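Local coordinates for protein benzoate transport porin BenP (Acinetobacter baumannii AB307-0294, PDB 5DL8) that forms a beta-barrel in the outer membrane that probably lets small solutes, perhaps benzoate among them, diffuse across it into the periplasm, at residues A[275-279]-A[326-331]; A[291-295]-A[313-317]; A[241-245]-A[271-275]. All coordinates share one frame; numbering follows the deposited sequence.

Interaction 1: residues A[275-279]-A[326-331]; sequences VKNHT and GYDFKD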
# COMPACT_ATOMS: atom_id res chain seq x y z
N VAL A 275 22.45 -11.71 -2.50
CA VAL A 275 23.56 -12.61 -2.30
C VAL A 275 23.78 -12.92 -0.80
O VAL A 275 24.11 -11.97 -0.04
CB VAL A 275 24.87 -11.96 -2.71
CG1 VAL A 275 25.91 -13.02 -2.88
CG2 VAL A 275 24.75 -11.06 -3.89
N LYS A 276 23.77 -14.23 -0.43
CA LYS A 276 23.78 -14.70 1.03
C LYS A 276 22.82 -13.77 1.80
O LYS A 276 21.63 -13.75 1.44
CB LYS A 276 25.20 -14.76 1.66
CG LYS A 276 26.14 -15.64 0.87
CD LYS A 276 26.96 -16.65 1.61
CE LYS A 276 27.51 -17.68 0.57
NZ LYS A 276 28.58 -18.51 1.20
N ASN A 277 23.30 -12.91 2.71
CA ASN A 277 22.33 -12.13 3.49
C ASN A 277 22.15 -10.67 3.13
O ASN A 277 21.40 -9.96 3.76
CB ASN A 277 22.59 -12.35 4.99
CG ASN A 277 22.06 -13.70 5.46
OD1 ASN A 277 20.96 -14.11 5.08
ND2 ASN A 277 22.83 -14.37 6.33
N HIS A 278 22.80 -10.29 2.06
CA HIS A 278 22.77 -8.93 1.53
C HIS A 278 21.80 -8.81 0.41
O HIS A 278 21.68 -9.77 -0.40
CB HIS A 278 24.12 -8.58 0.92
CG HIS A 278 25.28 -8.92 1.78
ND1 HIS A 278 25.94 -7.97 2.51
CD2 HIS A 278 25.95 -10.08 1.96
CE1 HIS A 278 26.99 -8.52 3.10
NE2 HIS A 278 27.01 -9.80 2.77
N THR A 279 21.28 -7.60 0.27
CA THR A 279 20.36 -7.16 -0.84
C THR A 279 20.85 -5.79 -1.37
O THR A 279 21.16 -4.91 -0.56
CB THR A 279 18.91 -7.07 -0.34
OG1 THR A 279 18.44 -8.36 0.02
CG2 THR A 279 17.94 -6.55 -1.46
N GLY A 326 20.55 -3.72 1.93
CA GLY A 326 19.78 -4.47 2.98
C GLY A 326 20.69 -5.57 3.60
O GLY A 326 21.39 -6.24 2.87
N TYR A 327 20.66 -5.77 4.93
CA TYR A 327 21.31 -6.94 5.52
C TYR A 327 20.39 -7.63 6.48
O TYR A 327 19.80 -6.98 7.42
CB TYR A 327 22.63 -6.64 6.18
CG TYR A 327 23.40 -7.95 6.47
CD1 TYR A 327 24.02 -8.66 5.45
CD2 TYR A 327 23.53 -8.50 7.83
CE1 TYR A 327 24.72 -9.87 5.69
CE2 TYR A 327 24.23 -9.69 8.03
CZ TYR A 327 24.82 -10.37 6.95
OH TYR A 327 25.46 -11.58 7.15
N ASP A 328 20.28 -8.95 6.26
CA ASP A 328 19.52 -9.81 7.12
C ASP A 328 20.54 -10.45 8.11
O ASP A 328 21.39 -11.27 7.69
CB ASP A 328 18.71 -10.92 6.39
CG ASP A 328 17.90 -11.78 7.42
OD1 ASP A 328 18.30 -11.81 8.61
OD2 ASP A 328 16.87 -12.35 7.08
N PHE A 329 20.43 -10.10 9.40
CA PHE A 329 21.47 -10.50 10.39
C PHE A 329 21.32 -11.90 11.00
O PHE A 329 22.03 -12.13 11.95
CB PHE A 329 21.57 -9.51 11.57
CG PHE A 329 22.17 -8.17 11.24
CD1 PHE A 329 21.39 -7.16 10.70
CD2 PHE A 329 23.50 -7.88 11.56
CE1 PHE A 329 21.92 -5.89 10.45
CE2 PHE A 329 24.06 -6.62 11.26
CZ PHE A 329 23.24 -5.61 10.73
N LYS A 330 20.44 -12.79 10.50
CA LYS A 330 20.29 -14.18 11.02
C LYS A 330 21.61 -14.91 11.51
O LYS A 330 21.57 -15.59 12.52
CB LYS A 330 19.32 -15.14 10.18
CG LYS A 330 19.49 -15.29 8.64
CD LYS A 330 18.58 -16.31 7.88
CE LYS A 330 18.88 -17.80 8.21
NZ LYS A 330 20.17 -18.33 7.66
N ASP A 331 22.78 -14.72 10.87
CA ASP A 331 24.00 -15.42 11.35
C ASP A 331 24.55 -14.79 12.68
O ASP A 331 25.12 -15.54 13.49
CB ASP A 331 25.17 -15.52 10.31
CG ASP A 331 24.75 -15.94 8.85
OD1 ASP A 331 23.74 -16.67 8.57
OD2 ASP A 331 25.51 -15.53 7.93
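H278 and Y327 make the aromatic contact, a T-shaped pair in which the tyrosine turns an edge to the imidazole: CE1 of Y327 sits over the centre of the H278 ring, with the centroids 4.8 Å apart and the planes at 62°. A first torsion of -167° swings the Y327 ring away from its own amide nitrogen and out to the imidazole. H278 ND1 hydrogen-bonds to Y325 OH, which helps fix the rotation of the ring. Y327 CE1 also meets N277 CB, 3.3 Å away.

Backbone bonds run beside the rings. T279 and G326 are an antiparallel hydrogen-bonded pair, T279 N to G326 O 2.9 Å and G326 N to T279 O 2.8 Å, while H278 and Y327 form the non-hydrogen-bonded pair next to it. The type II' turn from V275 to H278 links strands 263-275 and 278-288 at the end of the porin barrel that is probably periplasmic; strand 278-288 then pairs with 319-328.

Past the last bridge, D328 N still reaches N277 O at 2.9 Å with a nearly straight N-H (170°). D328 OD1 then accepts from K330 N, an Asx turn, and N277 ND2 lies 3.3 Å from D331 OD2.

Interaction 2: residues A[291-295]-A[313-317]; sequences SAYPL and FFKED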
# COMPACT_ATOMS: atom_id res chain seq x y z
N SER A 291 1.10 16.48 -16.65
CA SER A 291 0.69 16.56 -15.25
C SER A 291 1.63 15.69 -14.40
O SER A 291 2.39 14.84 -14.90
CB SER A 291 -0.77 16.20 -15.04
OG SER A 291 -0.95 14.77 -14.96
N ALA A 292 1.63 16.00 -13.07
CA ALA A 292 2.09 15.03 -12.06
C ALA A 292 1.27 13.71 -12.17
O ALA A 292 0.11 13.68 -12.66
CB ALA A 292 1.90 15.64 -10.63
N TYR A 293 1.89 12.60 -11.71
CA TYR A 293 1.23 11.33 -11.62
C TYR A 293 0.19 11.39 -10.47
O TYR A 293 0.54 11.70 -9.40
CB TYR A 293 2.19 10.13 -11.47
CG TYR A 293 1.45 8.87 -11.78
CD1 TYR A 293 1.35 8.46 -13.08
CD2 TYR A 293 0.75 8.17 -10.83
CE1 TYR A 293 0.61 7.37 -13.43
CE2 TYR A 293 -0.03 7.07 -11.17
CZ TYR A 293 -0.11 6.69 -12.47
OH TYR A 293 -0.87 5.63 -12.96
N PRO A 294 -1.11 11.15 -10.73
CA PRO A 294 -2.18 11.29 -9.69
C PRO A 294 -2.31 10.15 -8.72
O PRO A 294 -2.19 9.00 -9.06
CB PRO A 294 -3.46 11.32 -10.56
CG PRO A 294 -3.14 10.41 -11.69
CD PRO A 294 -1.68 10.58 -11.99
N LEU A 295 -2.66 10.48 -7.51
CA LEU A 295 -3.06 9.54 -6.44
C LEU A 295 -4.44 10.01 -5.95
O LEU A 295 -4.69 11.18 -5.92
CB LEU A 295 -2.02 9.66 -5.30
CG LEU A 295 -0.82 8.92 -5.85
CD1 LEU A 295 0.48 9.72 -6.10
CD2 LEU A 295 -0.70 7.50 -5.32
N PHE A 313 8.19 10.77 -5.54
CA PHE A 313 8.92 11.24 -6.66
C PHE A 313 8.03 11.15 -7.90
O PHE A 313 8.48 10.62 -8.91
CB PHE A 313 10.20 10.42 -6.68
CG PHE A 313 11.09 10.66 -5.44
CD1 PHE A 313 10.81 10.06 -4.24
CD2 PHE A 313 12.17 11.51 -5.52
CE1 PHE A 313 11.63 10.34 -3.16
CE2 PHE A 313 13.01 11.73 -4.47
CZ PHE A 313 12.70 11.21 -3.25
N PHE A 314 6.77 11.60 -7.77
CA PHE A 314 5.77 11.45 -8.87
C PHE A 314 5.39 12.84 -9.48
O PHE A 314 4.41 13.03 -10.15
CB PHE A 314 4.54 10.58 -8.40
CG PHE A 314 3.89 11.03 -7.14
CD1 PHE A 314 3.01 12.13 -7.12
CD2 PHE A 314 4.12 10.34 -5.93
CE1 PHE A 314 2.40 12.58 -5.88
CE2 PHE A 314 3.57 10.80 -4.69
CZ PHE A 314 2.68 11.90 -4.66
N LYS A 315 6.19 13.84 -9.24
CA LYS A 315 5.88 15.15 -9.71
C LYS A 315 6.17 15.28 -11.24
O LYS A 315 6.93 14.51 -11.83
CB LYS A 315 6.66 16.28 -8.95
CG LYS A 315 6.46 16.32 -7.44
CD LYS A 315 7.55 17.09 -6.66
CE LYS A 315 7.38 16.92 -5.20
NZ LYS A 315 7.65 15.53 -4.71
N GLU A 316 5.50 16.27 -11.82
CA GLU A 316 5.51 16.43 -13.28
C GLU A 316 6.92 16.56 -13.83
O GLU A 316 7.68 17.43 -13.43
CB GLU A 316 4.73 17.70 -13.68
CG GLU A 316 4.79 18.09 -15.15
CD GLU A 316 3.92 19.33 -15.46
OE1 GLU A 316 3.11 19.69 -14.60
OE2 GLU A 316 4.01 19.92 -16.57
N ASP A 317 7.24 15.74 -14.81
CA ASP A 317 8.57 15.69 -15.38
C ASP A 317 9.69 15.09 -14.53
O ASP A 317 10.84 15.07 -14.98
CB ASP A 317 8.99 17.06 -15.89
CG ASP A 317 8.18 17.53 -17.09
OD1 ASP A 317 7.59 16.76 -17.86
OD2 ASP A 317 8.25 18.70 -17.38
O HOH W 1 4.80 14.56 -16.30
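The long loop that joins strands 278-288 and 319-328, probably on the extracellular side of the barrel, doubles back so that its two ends lie side by side. L295 reaches across to F314 and sets a methyl over one face of the ring: CD1 stands 3.3 Å from the centroid and only 8° off the normal, a CH-pi contact. F314 CB points at segment 291-295, and a chi1 of 53°, with CG between the backbone N and the carbonyl carbon, sets the ring beside L295 CD1. Nearer the backbone, Y293 CB rests against F314 CB at 3.9 Å.

One direct hydrogen bond joins the two backbones, Y293 N to F314 O at 3.0 Å, with an N-H...O angle of 157°. Further along, E316 CB lies against the backbone between S291 and A292, 3.6 Å from A292 N. A water finishes that end: it donates to S291 O at 2.8 Å and accepts from D317 N at 3.1 Å.

Several polar ends have partners outside the two segments. Y293 OH bonds to K228 NZ, S291 OG to the backbone of D263 as well as to A292 O, and K315 forms a salt bridge with E358, its side chain about 6 Å from that of V388, a calcium ligand. Short turns at one end and long, folded loops at the other are typical of bacterial porin barrels, and this is one such loop.

Interaction 3: residues A[241-245]-A[271-275]; sequences TFALT and ETVKV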
# COMPACT_ATOMS: atom_id res chain seq x y z
N THR A 241 24.80 -18.74 -6.62
CA THR A 241 25.29 -17.90 -5.55
C THR A 241 24.60 -16.50 -5.46
O THR A 241 24.95 -15.70 -4.58
CB THR A 241 26.74 -17.58 -5.74
OG1 THR A 241 26.85 -16.62 -6.76
CG2 THR A 241 27.61 -18.83 -6.12
N PHE A 242 23.65 -16.18 -6.34
CA PHE A 242 22.85 -14.97 -6.20
C PHE A 242 21.51 -15.11 -6.88
O PHE A 242 21.33 -16.02 -7.66
CB PHE A 242 23.59 -13.74 -6.74
CG PHE A 242 23.82 -13.75 -8.17
CD1 PHE A 242 24.97 -14.35 -8.69
CD2 PHE A 242 22.92 -13.17 -9.02
CE1 PHE A 242 25.19 -14.41 -10.05
CE2 PHE A 242 23.14 -13.18 -10.36
CZ PHE A 242 24.28 -13.77 -10.89
N ALA A 243 20.58 -14.20 -6.60
CA ALA A 243 19.33 -14.12 -7.40
C ALA A 243 19.11 -12.69 -7.86
O ALA A 243 19.19 -11.78 -7.04
CB ALA A 243 18.09 -14.58 -6.60
N LEU A 244 18.85 -12.47 -9.15
CA LEU A 244 18.64 -11.11 -9.62
C LEU A 244 17.21 -10.96 -10.04
O LEU A 244 16.69 -11.75 -10.79
CB LEU A 244 19.59 -10.74 -10.76
CG LEU A 244 19.24 -9.42 -11.45
CD1 LEU A 244 19.62 -8.24 -10.49
CD2 LEU A 244 19.85 -9.27 -12.83
N THR A 245 16.59 -9.93 -9.50
CA THR A 245 15.21 -9.55 -9.76
C THR A 245 15.17 -8.28 -10.63
O THR A 245 15.74 -7.23 -10.23
CB THR A 245 14.33 -9.41 -8.46
OG1 THR A 245 14.14 -10.73 -7.98
CG2 THR A 245 12.87 -8.83 -8.79
N GLU A 271 16.24 -3.09 -10.42
CA GLU A 271 17.09 -4.29 -10.42
C GLU A 271 17.54 -4.48 -9.00
O GLU A 271 18.31 -3.65 -8.51
CB GLU A 271 18.37 -4.15 -11.23
CG GLU A 271 18.22 -3.80 -12.66
CD GLU A 271 17.63 -4.93 -13.44
OE1 GLU A 271 17.93 -6.08 -13.16
OE2 GLU A 271 16.78 -4.66 -14.28
N THR A 272 17.30 -5.66 -8.48
CA THR A 272 17.56 -6.02 -7.10
C THR A 272 18.39 -7.33 -6.99
O THR A 272 17.98 -8.33 -7.46
CB THR A 272 16.12 -6.12 -6.47
OG1 THR A 272 15.69 -4.80 -6.06
CG2 THR A 272 15.97 -7.08 -5.36
N VAL A 273 19.50 -7.34 -6.29
CA VAL A 273 20.23 -8.60 -6.21
C VAL A 273 20.32 -9.07 -4.72
O VAL A 273 20.52 -8.21 -3.84
CB VAL A 273 21.51 -8.46 -7.00
CG1 VAL A 273 22.35 -7.33 -6.47
CG2 VAL A 273 22.27 -9.77 -7.07
N LYS A 274 19.97 -10.36 -4.45
CA LYS A 274 20.22 -11.06 -3.15
C LYS A 274 21.40 -12.01 -3.27
O LYS A 274 21.37 -13.01 -4.08
CB LYS A 274 19.06 -11.97 -2.76
CG LYS A 274 17.93 -11.27 -2.02
CD LYS A 274 16.60 -11.46 -2.75
CE LYS A 274 15.40 -11.07 -1.91
NZ LYS A 274 14.43 -12.19 -1.96
N VAL A 275 22.45 -11.71 -2.50
CA VAL A 275 23.56 -12.61 -2.30
C VAL A 275 23.78 -12.92 -0.80
O VAL A 275 24.11 -11.97 -0.04
CB VAL A 275 24.87 -11.96 -2.71
CG1 VAL A 275 25.91 -13.02 -2.88
CG2 VAL A 275 24.75 -11.06 -3.89
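A chi1 of 169° extends the L244 side chain opposite its amide nitrogen and brings CD1 to 3.4 Å from T272 O and close to V273 CB, while a bend in the chain of E271 (chi2 -70°) swings OE1 back to within 3.7 Å of L244 CD2. The same oxygen is hydrogen-bonded to S246 OG, which holds the carboxylate beside the leucine. Both segments belong to the beta hairpin of strands 243-255 and 263-275, neighbouring antiparallel strands of the OprD-family barrel.

Four backbone hydrogen bonds join them. A243 and K274 exchange a pair, A243 N to K274 O at 2.9 Å and K274 N to A243 O at 3.1 Å, and T245 with T272 exchange another, T272 N to T245 O being 2.8 Å long. L244 and V273 form the non-hydrogen-bonded pair between them.

The two faces differ. A243, T245, T272 and K274 share one; L244 and V273 share the other, where a bound detergent lies about 4 Å from the L244 side chain, consistent with a surface turned to the membrane. F242 adds to that side: its ring meets W237 edge-to-face, and its CD2 touches V273 CG2 at 4.0 Å. At the open end of the pairing, V275 CG1 lies 3.3 Å from T241 O.

Overall arrangement
Following the chain from the N terminus, residues 241-245 start a strand that crosses the barrel wall, turns, and returns to 271-275, where interaction 3 closes the hairpin. V275 is shared: the chain turns there directly into strand 278-288, so interaction 1 begins where interaction 3 ends, and the two touch through T279 and K274. Strand 278-288 leads to the long loop, whose two limbs meet in interaction 2, before strand 319-328 runs back to 326-331 and closes interaction 1. Interaction 2 is thus nested within interaction 1, their nearest atoms about 17 Å apart. Interactions 1 and 3 tie four consecutive strands at one barrel end; interaction 2 joins the loop's limbs, probably at the opposite end.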